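Local coordinates for protein ebony (Drosophila melanogaster, PDB 6DYM) that probably joins beta-alanine to biogenic amines such as dopamine and histamine, this chain being the atypical C-terminal condensation domain of a nonribosomal peptide synthetase, at residues Leu11-Glu16 and Val63-Asn68; Arg82-Val87 and Ile119-Met124; Ala157-Thr162 and Tyr175-Leu180. All coordinates share one frame; numbering follows the deposited sequence. Where two conformers were deposited one is given.

Contact 1: Leu11-Glu16 and Val63-Asn68; sequences LEHRQE and VVYDTN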
loop_
_atom_site.group_PDB
_atom_site.type_symbol
_atom_site.label_atom_id
_atom_site.label_comp_id
_atom_site.label_asym_id
_atom_site.label_seq_id
_atom_site.Cartn_x
_atom_site.Cartn_y
_atom_site.Cartn_z
ATOM N N LEU A 11 -0.305 -13.617 -13.833
ATOM C CA LEU A 11 0.015 -12.646 -14.877
ATOM C C LEU A 11 -1.246 -12.044 -15.487
ATOM O O LEU A 11 -1.285 -10.849 -15.800
ATOM C CB LEU A 11 0.872 -13.306 -15.958
ATOM C CG LEU A 11 2.373 -13.419 -15.679
ATOM C CD1 LEU A 11 3.111 -13.892 -16.926
ATOM C CD2 LEU A 11 2.952 -12.103 -15.188
ATOM N N GLU A 12 -2.295 -12.849 -15.646
ATOM C CA GLU A 12 -3.518 -12.400 -16.301
ATOM C C GLU A 12 -4.401 -11.530 -15.415
ATOM O O GLU A 12 -5.459 -11.084 -15.877
ATOM C CB GLU A 12 -4.308 -13.613 -16.799
ATOM C CG GLU A 12 -5.082 -14.348 -15.717
ATOM C CD GLU A 12 -4.411 -15.649 -15.318
ATOM O OE1 GLU A 12 -3.184 -15.779 -15.546
ATOM O OE2 GLU A 12 -5.105 -16.540 -14.782
ATOM N N HIS A 13 -4.000 -11.276 -14.167
ATOM C CA HIS A 13 -4.753 -10.416 -13.261
ATOM C C HIS A 13 -4.462 -8.935 -13.468
ATOM O O HIS A 13 -5.005 -8.109 -12.724
ATOM C CB HIS A 13 -4.436 -10.777 -11.807
ATOM C CG HIS A 13 -5.049 -12.063 -11.344
ATOM N ND1 HIS A 13 -4.414 -12.910 -10.461
ATOM C CD2 HIS A 13 -6.238 -12.642 -11.634
ATOM C CE1 HIS A 13 -5.187 -13.955 -10.224
ATOM N NE2 HIS A 13 -6.298 -13.818 -10.927
ATOM N N ARG A 14 -3.636 -8.587 -14.458
ATOM C CA ARG A 14 -3.059 -7.245 -14.532
ATOM C C ARG A 14 -4.133 -6.172 -14.668
ATOM O O ARG A 14 -4.133 -5.182 -13.925
ATOM C CB ARG A 14 -2.068 -7.167 -15.695
ATOM C CG ARG A 14 -1.179 -5.931 -15.685
ATOM C CD ARG A 14 -0.365 -5.844 -16.970
ATOM N NE ARG A 14 -1.227 -6.026 -18.134
ATOM C CZ ARG A 14 -1.907 -5.047 -18.723
ATOM N NH1 ARG A 14 -1.814 -3.802 -18.271
ATOM N NH2 ARG A 14 -2.677 -5.312 -19.771
ATOM N N GLN A 15 -5.051 -6.339 -15.622
ATOM C CA GLN A 15 -6.041 -5.292 -15.856
ATOM C C GLN A 15 -7.011 -5.174 -14.688
ATOM O O GLN A 15 -7.393 -4.064 -14.302
ATOM C CB GLN A 15 -6.803 -5.548 -17.153
ATOM C CG GLN A 15 -7.610 -4.346 -17.604
ATOM C CD GLN A 15 -6.743 -3.114 -17.794
ATOM O OE1 GLN A 15 -5.721 -3.163 -18.477
ATOM N NE2 GLN A 15 -7.141 -2.005 -17.178
ATOM N N GLU A 16 -7.425 -6.307 -14.117
ATOM C CA GLU A 16 -8.305 -6.264 -12.956
ATOM C C GLU A 16 -7.623 -5.574 -11.779
ATOM O O GLU A 16 -8.241 -4.758 -11.087
ATOM C CB GLU A 16 -8.750 -7.680 -12.582
ATOM C CG GLU A 16 -9.693 -8.319 -13.599
ATOM C CD GLU A 16 -9.758 -9.834 -13.483
ATOM O OE1 GLU A 16 -8.852 -10.519 -14.011
ATOM O OE2 GLU A 16 -10.720 -10.343 -12.870
ATOM N N VAL A 63 -4.807 -11.578 -4.852
ATOM C CA VAL A 63 -6.096 -10.953 -5.100
ATOM C C VAL A 63 -7.135 -11.641 -4.220
ATOM O O VAL A 63 -6.955 -12.775 -3.767
ATOM C CB VAL A 63 -6.507 -11.022 -6.589
ATOM C CG1 VAL A 63 -5.601 -10.149 -7.441
ATOM C CG2 VAL A 63 -6.472 -12.465 -7.086
ATOM N N VAL A 64 -8.238 -10.942 -3.975
ATOM C CA VAL A 64 -9.338 -11.478 -3.182
ATOM C C VAL A 64 -10.537 -11.653 -4.100
ATOM O O VAL A 64 -10.991 -10.690 -4.732
ATOM C CB VAL A 64 -9.686 -10.573 -1.992
ATOM C CG1 VAL A 64 -10.910 -11.118 -1.258
ATOM C CG2 VAL A 64 -8.504 -10.473 -1.052
ATOM N N TYR A 65 -11.049 -12.877 -4.165
ATOM C CA TYR A 65 -12.237 -13.200 -4.939
ATOM C C TYR A 65 -13.467 -13.178 -4.041
ATOM O O TYR A 65 -13.427 -13.656 -2.904
ATOM C CB TYR A 65 -12.101 -14.583 -5.588
ATOM C CG TYR A 65 -11.309 -14.595 -6.884
ATOM C CD1 TYR A 65 -11.935 -14.381 -8.108
ATOM C CD2 TYR A 65 -9.939 -14.833 -6.881
ATOM C CE1 TYR A 65 -11.215 -14.394 -9.293
ATOM C CE2 TYR A 65 -9.210 -14.848 -8.062
ATOM C CZ TYR A 65 -9.854 -14.628 -9.264
ATOM O OH TYR A 65 -9.138 -14.642 -10.440
ATOM N N ASP A 66 -14.555 -12.607 -4.551
ATOM C CA ASP A 66 -15.890 -12.883 -4.022
ATOM C C ASP A 66 -16.264 -14.262 -4.548
ATOM O O ASP A 66 -16.560 -14.422 -5.733
ATOM C CB ASP A 66 -16.883 -11.811 -4.464
ATOM C CG ASP A 66 -18.295 -12.016 -3.892
ATOM O OD1 ASP A 66 -18.641 -13.133 -3.448
ATOM O OD2 ASP A 66 -19.073 -11.041 -3.904
ATOM N N THR A 67 -16.227 -15.272 -3.671
ATOM C CA THR A 67 -16.471 -16.640 -4.117
ATOM C C THR A 67 -17.892 -16.838 -4.621
ATOM O O THR A 67 -18.133 -17.754 -5.416
ATOM C CB THR A 67 -16.175 -17.636 -2.993
ATOM O OG1 THR A 67 -17.092 -17.430 -1.913
ATOM C CG2 THR A 67 -14.747 -17.463 -2.486
ATOM N N ASN A 68 -18.831 -15.985 -4.210
ATOM C CA ASN A 68 -20.192 -16.088 -4.724
ATOM C C ASN A 68 -20.264 -15.666 -6.188
ATOM O O ASN A 68 -20.931 -16.323 -6.994
ATOM C CB ASN A 68 -21.141 -15.247 -3.867
ATOM C CG ASN A 68 -22.567 -15.264 -4.385
ATOM O OD1 ASN A 68 -22.950 -14.428 -5.207
ATOM N ND2 ASN A 68 -23.362 -16.214 -3.903
HETATM O O HOH W 1 -10.229 -13.122 -13.101
#
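Tyr-65 OH is met by two polar partners: the imidazole NE2 of His-13 lies 3.0 Å from it, and a water oxygen makes a longer hydrogen bond of 3.3 Å to the same hydroxyl, its direction unassigned. The bond to His-13 is somewhat bent (142°), and either group could be its donor. The two side chains arrive from opposite directions: the phenol oxygen lies at the edge of the imidazole, near its plane, and NE2 in turn lies near the plane of the tyrosine ring. The water gives a hydrogen to Glu-16, with 2.8 Å between the water oxygen and Glu-16 OE2.

One face of the imidazole is covered by Val-63. Its CG2 methyl makes a CH-pi contact, 4.0 Å from the ring centroid and displaced toward the rim, where CE1 of His-13 is the nearest ring atom to CG2 (3.7 Å). With CG anti to the carbonyl carbon (chi1 -73°), the histidine ring extends toward strand 62-66. At its other nitrogen, ND1 is hydrogen-bonded to the backbone N of Arg-10.

The contact joins the turn that leads into helix 14-25 to strand 62-66 of the sheet. Ile-72 of strand 71-80 and Trp-52 of helix 41-58 also pack on His-13. Both imidazole nitrogens thus have polar partners and a methyl group lies on one face; these contacts probably limit the rotation of the buried imidazole, while the water links the Tyr-65 hydroxyl to the Glu-16 carboxylate.

Contact 2: Arg82-Val87 and Ile119-Met124; sequences RNEPEV and ILHSFM
The imidazole of His-121 takes the carboxylate of Glu-84 at its edge, near the ring plane, while one face is covered by the CB of Phe-123, two residues further along the same strand and 3.6 Å above the plane. Carboxylate and ring are nearly coplanar, with 20° between their planes, although the two side chains cross at about a right angle. The other flat group, the guanidinium of Arg-82, carries the CD1 methyl of Ile-119 over one face.

These side chains join the loop after strand 71-80 to strand 119-127, the central strand of a sheet whose order and helices are those of the GNAT (GCN5-related acetyltransferase) fold. A classic beta bulge at Phe-123 and Met-124, both facing Leu-77, interrupts the regular pairing just beyond His-121, as is usual for this strand in GNAT proteins.

His-121 ND1 donates to Glu-84 OE2 almost straight, at 175°. The modelled separation of 2.3 Å between ND1 and OE2 is very short, so its exact value is doubtful. The glutamate reaches the ring with its chain extended beyond CG, and a histidine CG anti to the backbone N (chi1 -176°) places the ring beside the carboxylate.

Arg-82 is gripped more widely: NH2 forms a salt bridge with Asp-109, and NH1 is bonded to the carbonyl oxygens of Arg-108 and Pro-113. This fixes the guanidinium plane on which Ile-119 rests, its CD1 lying 3.5 Å from Arg-82 NH1 and 3.7 Å from Arg-82 CZ.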
loop_
_atom_site.group_PDB
_atom_site.type_symbol
_atom_site.label_atom_id
_atom_site.label_comp_id
_atom_site.label_asym_id
_atom_site.label_seq_id
_atom_site.Cartn_x
_atom_site.Cartn_y
_atom_site.Cartn_z
ATOM N N ARG A 82 13.564 -5.116 1.288
ATOM C CA ARG A 82 14.963 -5.024 0.890
ATOM C C ARG A 82 15.229 -5.657 -0.477
ATOM O O ARG A 82 16.383 -5.968 -0.796
ATOM C CB ARG A 82 15.846 -5.663 1.962
ATOM C CG ARG A 82 15.629 -5.084 3.362
ATOM C CD ARG A 82 16.791 -5.420 4.282
ATOM N NE ARG A 82 16.579 -4.985 5.664
ATOM C CZ ARG A 82 16.671 -3.721 6.071
ATOM N NH1 ARG A 82 16.483 -3.413 7.349
ATOM N NH2 ARG A 82 16.953 -2.763 5.200
ATOM N N ASN A 83 14.192 -5.843 -1.290
ATOM C CA ASN A 83 14.329 -6.504 -2.587
ATOM C C ASN A 83 13.222 -6.023 -3.526
ATOM O O ASN A 83 12.548 -6.813 -4.187
ATOM C CB ASN A 83 14.304 -8.025 -2.427
ATOM C CG ASN A 83 14.812 -8.752 -3.660
ATOM O OD1 ASN A 83 15.674 -8.248 -4.374
ATOM N ND2 ASN A 83 14.273 -9.939 -3.917
ATOM N N GLU A 84 13.022 -4.710 -3.586
ATOM C CA GLU A 84 11.998 -4.007 -4.348
ATOM C C GLU A 84 12.550 -3.521 -5.680
ATOM O O GLU A 84 13.686 -3.039 -5.742
ATOM C CB GLU A 84 11.465 -2.809 -3.560
ATOM C CG GLU A 84 10.343 -3.180 -2.622
ATOM C CD GLU A 84 9.633 -1.984 -2.013
ATOM O OE1 GLU A 84 9.946 -0.833 -2.377
ATOM O OE2 GLU A 84 8.755 -2.205 -1.156
ATOM N N PRO A 85 11.764 -3.638 -6.749
ATOM C CA PRO A 85 12.240 -3.194 -8.064
ATOM C C PRO A 85 12.514 -1.698 -8.080
ATOM O O PRO A 85 11.916 -0.924 -7.329
ATOM C CB PRO A 85 11.087 -3.563 -9.007
ATOM C CG PRO A 85 9.891 -3.728 -8.115
ATOM C CD PRO A 85 10.431 -4.259 -6.825
ATOM N N GLU A 86 13.441 -1.300 -8.947
ATOM C CA GLU A 86 13.841 0.098 -9.093
ATOM C C GLU A 86 13.069 0.689 -10.269
ATOM O O GLU A 86 13.450 0.512 -11.428
ATOM C CB GLU A 86 15.349 0.212 -9.303
ATOM C CG GLU A 86 16.253 -0.420 -8.225
ATOM C CD GLU A 86 16.125 0.188 -6.824
ATOM O OE1 GLU A 86 17.157 0.240 -6.121
ATOM O OE2 GLU A 86 15.015 0.583 -6.402
ATOM N N VAL A 87 11.979 1.390 -9.969
ATOM C CA VAL A 87 11.176 2.062 -10.982
ATOM C C VAL A 87 11.433 3.561 -10.888
ATOM O O VAL A 87 11.587 4.113 -9.792
ATOM C CB VAL A 87 9.675 1.725 -10.835
ATOM C CG1 VAL A 87 8.992 2.611 -9.802
ATOM C CG2 VAL A 87 8.967 1.831 -12.182
ATOM N N ILE A 119 11.683 -8.277 6.085
ATOM C CA ILE A 119 10.674 -7.230 6.145
ATOM C C ILE A 119 9.730 -7.415 4.965
ATOM O O ILE A 119 10.121 -7.215 3.808
ATOM C CB ILE A 119 11.314 -5.837 6.129
ATOM C CG1 ILE A 119 12.430 -5.748 7.175
ATOM C CG2 ILE A 119 10.272 -4.782 6.376
ATOM C CD1 ILE A 119 13.164 -4.428 7.147
ATOM N N LEU A 120 8.485 -7.787 5.254
ATOM C CA LEU A 120 7.439 -7.830 4.241
ATOM C C LEU A 120 6.799 -6.450 4.139
ATOM O O LEU A 120 6.156 -5.985 5.087
ATOM C CB LEU A 120 6.389 -8.890 4.575
ATOM C CG LEU A 120 5.341 -9.041 3.474
ATOM C CD1 LEU A 120 5.989 -9.574 2.194
ATOM C CD2 LEU A 120 4.192 -9.935 3.922
ATOM N N HIS A 121 6.969 -5.804 2.991
ATOM C CA HIS A 121 6.478 -4.449 2.770
ATOM C C HIS A 121 5.102 -4.534 2.124
ATOM O O HIS A 121 4.978 -4.945 0.967
ATOM C CB HIS A 121 7.441 -3.650 1.895
ATOM C CG HIS A 121 7.042 -2.218 1.714
ATOM N ND1 HIS A 121 7.458 -1.457 0.642
ATOM C CD2 HIS A 121 6.258 -1.409 2.467
ATOM C CE1 HIS A 121 6.952 -0.240 0.745
ATOM N NE2 HIS A 121 6.220 -0.184 1.844
ATOM N N SER A 122 4.071 -4.166 2.881
ATOM C CA SER A 122 2.722 -4.024 2.336
ATOM C C SER A 122 2.655 -2.659 1.672
ATOM O O SER A 122 2.506 -1.637 2.344
ATOM C CB SER A 122 1.672 -4.163 3.431
ATOM O OG SER A 122 0.366 -3.991 2.900
ATOM N N PHE A 123 2.790 -2.621 0.350
ATOM C CA PHE A 123 2.964 -1.329 -0.292
ATOM C C PHE A 123 1.725 -0.832 -1.023
ATOM O O PHE A 123 1.582 0.383 -1.182
ATOM C CB PHE A 123 4.193 -1.357 -1.218
ATOM C CG PHE A 123 3.941 -1.912 -2.589
ATOM C CD1 PHE A 123 3.672 -1.069 -3.654
ATOM C CD2 PHE A 123 4.044 -3.267 -2.827
ATOM C CE1 PHE A 123 3.460 -1.570 -4.926
ATOM C CE2 PHE A 123 3.838 -3.778 -4.101
ATOM C CZ PHE A 123 3.542 -2.925 -5.149
ATOM N N MET A 124 0.810 -1.713 -1.429
ATOM C CA MET A 124 -0.485 -1.284 -1.942
ATOM C C MET A 124 -1.571 -2.240 -1.476
ATOM O O MET A 124 -1.370 -3.459 -1.439
ATOM C CB MET A 124 -0.511 -1.189 -3.478
ATOM C CG MET A 124 0.431 -0.148 -4.060
ATOM S SD MET A 124 0.049 0.338 -5.755
ATOM C CE MET A 124 1.407 1.453 -6.102
#

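Contact 3: Ala157-Thr162 and Tyr175-Leu180; sequences AGIFTT and YHYKTL
This is a buried contact, largely apolar, between strand 158-163 and the turn that leads into the edge strand 178-184, and Tyr-177 has the largest share of it. Its ring reaches across to Ile-159, whose CG2 branch meets the phenol end in the ring plane, 3.3 Å from Tyr-177 OH and 3.9 Å from Tyr-177 CE2. The methyl is brought to the ring by the isoleucine rotamer, in which CG2 lies anti to the backbone N and CG1 anti to the carbonyl carbon (chi1 -61°). The CD1 end of Ile-159 also approaches, 3.8 Å from Tyr-177 OH. Thr-161 CG2 sits obliquely to the ring, at 4.5 Å from Tyr-177 CE2.

The two segments flank helix 166-174 in a beta-alpha-beta crossover: strands 158-163 and 178-184 run parallel, with strand 205-212 inserted between them. A Schellman motif with His-176 at positive phi ends that helix and turns the chain so that Tyr-177 points toward the sheet. The phenol oxygen, which lies against the branches of Ile-159, is hydrogen-bonded to Glu-144 OE1 of helix 133-153, and Val-147, Leu-148 and Ala-151 of the same helix pack on Ile-159.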
loop_
_atom_site.group_PDB
_atom_site.type_symbol
_atom_site.label_atom_id
_atom_site.label_comp_id
_atom_site.label_asym_id
_atom_site.label_seq_id
_atom_site.Cartn_x
_atom_site.Cartn_y
_atom_site.Cartn_z
ATOM N N ALA A 157 10.022 -11.786 9.157
ATOM C CA ALA A 157 10.049 -11.401 10.564
ATOM C C ALA A 157 8.899 -10.472 10.926
ATOM O O ALA A 157 8.405 -10.514 12.060
ATOM C CB ALA A 157 11.385 -10.738 10.908
ATOM N N GLY A 158 8.463 -9.631 9.996
ATOM C CA GLY A 158 7.341 -8.760 10.293
ATOM C C GLY A 158 6.826 -8.076 9.048
ATOM O O GLY A 158 7.367 -8.234 7.950
ATOM N N ILE A 159 5.764 -7.296 9.247
ATOM C CA ILE A 159 5.089 -6.562 8.183
ATOM C C ILE A 159 5.284 -5.069 8.414
ATOM O O ILE A 159 5.104 -4.571 9.532
ATOM C CB ILE A 159 3.591 -6.921 8.124
ATOM C CG1 ILE A 159 3.418 -8.414 7.836
ATOM C CG2 ILE A 159 2.884 -6.082 7.074
ATOM C CD1 ILE A 159 2.018 -8.907 8.020
ATOM N N PHE A 160 5.605 -4.353 7.340
ATOM C CA PHE A 160 6.027 -2.958 7.380
ATOM C C PHE A 160 5.198 -2.172 6.375
ATOM O O PHE A 160 5.078 -2.587 5.218
ATOM C CB PHE A 160 7.520 -2.885 7.044
ATOM C CG PHE A 160 8.139 -1.531 7.190
ATOM C CD1 PHE A 160 8.132 -0.874 8.407
ATOM C CD2 PHE A 160 8.789 -0.938 6.113
ATOM C CE1 PHE A 160 8.738 0.368 8.541
ATOM C CE2 PHE A 160 9.393 0.299 6.241
ATOM C CZ PHE A 160 9.364 0.953 7.459
ATOM N N THR A 161 4.618 -1.052 6.808
ATOM C CA THR A 161 3.805 -0.249 5.899
ATOM C C THR A 161 3.648 1.165 6.450
ATOM O O THR A 161 3.729 1.385 7.664
ATOM C CB THR A 161 2.425 -0.890 5.668
ATOM O OG1 THR A 161 1.669 -0.096 4.745
ATOM C CG2 THR A 161 1.652 -1.020 6.975
ATOM N N THR A 162 3.448 2.124 5.541
ATOM C CA THR A 162 3.068 3.487 5.909
ATOM C C THR A 162 1.600 3.686 5.561
ATOM O O THR A 162 1.211 3.548 4.397
ATOM C CB THR A 162 3.919 4.539 5.195
ATOM O OG1 THR A 162 5.300 4.309 5.472
ATOM C CG2 THR A 162 3.555 5.939 5.679
ATOM N N TYR A 175 -5.151 -4.020 14.785
ATOM C CA TYR A 175 -4.435 -5.257 14.505
ATOM C C TYR A 175 -3.087 -5.308 15.215
ATOM O O TYR A 175 -2.270 -6.182 14.908
ATOM C CB TYR A 175 -4.254 -5.438 12.994
ATOM C CG TYR A 175 -5.440 -6.112 12.345
ATOM C CD1 TYR A 175 -5.524 -7.499 12.271
ATOM C CD2 TYR A 175 -6.499 -5.364 11.846
ATOM C CE1 TYR A 175 -6.616 -8.120 11.688
ATOM C CE2 TYR A 175 -7.597 -5.976 11.265
ATOM C CZ TYR A 175 -7.652 -7.355 11.189
ATOM O OH TYR A 175 -8.748 -7.967 10.614
ATOM N N HIS A 176 -2.849 -4.382 16.149
ATOM C CA HIS A 176 -1.671 -4.366 17.020
ATOM C C HIS A 176 -0.371 -4.109 16.258
ATOM O O HIS A 176 0.690 -4.619 16.630
ATOM C CB HIS A 176 -1.575 -5.657 17.836
ATOM C CG HIS A 176 -2.830 -5.967 18.583
ATOM N ND1 HIS A 176 -3.624 -7.055 18.291
ATOM C CD2 HIS A 176 -3.454 -5.302 19.582
ATOM C CE1 HIS A 176 -4.672 -7.060 19.096
ATOM N NE2 HIS A 176 -4.595 -6.005 19.888
ATOM N N TYR A 177 -0.434 -3.311 15.200
ATOM C CA TYR A 177 0.788 -2.789 14.606
ATOM C C TYR A 177 1.407 -1.763 15.544
ATOM O O TYR A 177 0.701 -0.959 16.163
ATOM C CB TYR A 177 0.501 -2.140 13.257
ATOM C CG TYR A 177 0.395 -3.110 12.110
ATOM C CD1 TYR A 177 -0.751 -3.880 11.924
ATOM C CD2 TYR A 177 1.436 -3.254 11.204
ATOM C CE1 TYR A 177 -0.852 -4.769 10.862
ATOM C CE2 TYR A 177 1.347 -4.142 10.139
ATOM C CZ TYR A 177 0.203 -4.896 9.976
ATOM O OH TYR A 177 0.110 -5.775 8.921
ATOM N N LYS A 178 2.729 -1.797 15.651
ATOM C CA LYS A 178 3.453 -0.802 16.426
ATOM C C LYS A 178 3.645 0.460 15.592
ATOM O O LYS A 178 4.008 0.386 14.413
ATOM C CB LYS A 178 4.802 -1.369 16.873
ATOM C CG LYS A 178 5.395 -0.697 18.092
ATOM C CD LYS A 178 6.909 -0.820 18.094
ATOM C CE LYS A 178 7.450 -1.033 19.501
ATOM N NZ LYS A 178 7.311 -2.451 19.943
ATOM N N THR A 179 3.388 1.617 16.197
ATOM C CA THR A 179 3.625 2.893 15.533
ATOM C C THR A 179 5.094 3.275 15.692
ATOM O O THR A 179 5.576 3.430 16.818
ATOM C CB THR A 179 2.734 3.982 16.127
ATOM O OG1 THR A 179 1.369 3.754 15.757
ATOM C CG2 THR A 179 3.165 5.353 15.624
ATOM N N LEU A 180 5.805 3.434 14.575
ATOM C CA LEU A 180 7.205 3.836 14.621
ATOM C C LEU A 180 7.434 5.288 14.231
ATOM O O LEU A 180 8.504 5.832 14.531
ATOM C CB LEU A 180 8.051 2.934 13.712
ATOM C CG LEU A 180 8.133 1.484 14.196
ATOM C CD1 LEU A 180 9.102 0.677 13.350
ATOM C CD2 LEU A 180 8.526 1.440 15.662
#

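In the fold
From the N terminus, the chain leaves edge strand 4-8 and enters contact 1, which closes a loop holding helices 14-25 and 41-58 and returns it to strand 62-66. Contact 2 follows, closing the excursion through helix 93-111 between strand 71-80 and strand 119-127. Contact 3 closes the shorter loop around helix 166-174. The three are in series, neither nested nor crossed, and all reach one sheet. Contacts 2 and 3 touch where the parallel strands 119-127 and 158-163 pair, with probable hydrogen bonds from Leu-120 to Gly-158 and Phe-160. Contact 1 stands apart, its centre about 21 Å from that of contact 2 and about 26 Å from that of contact 3.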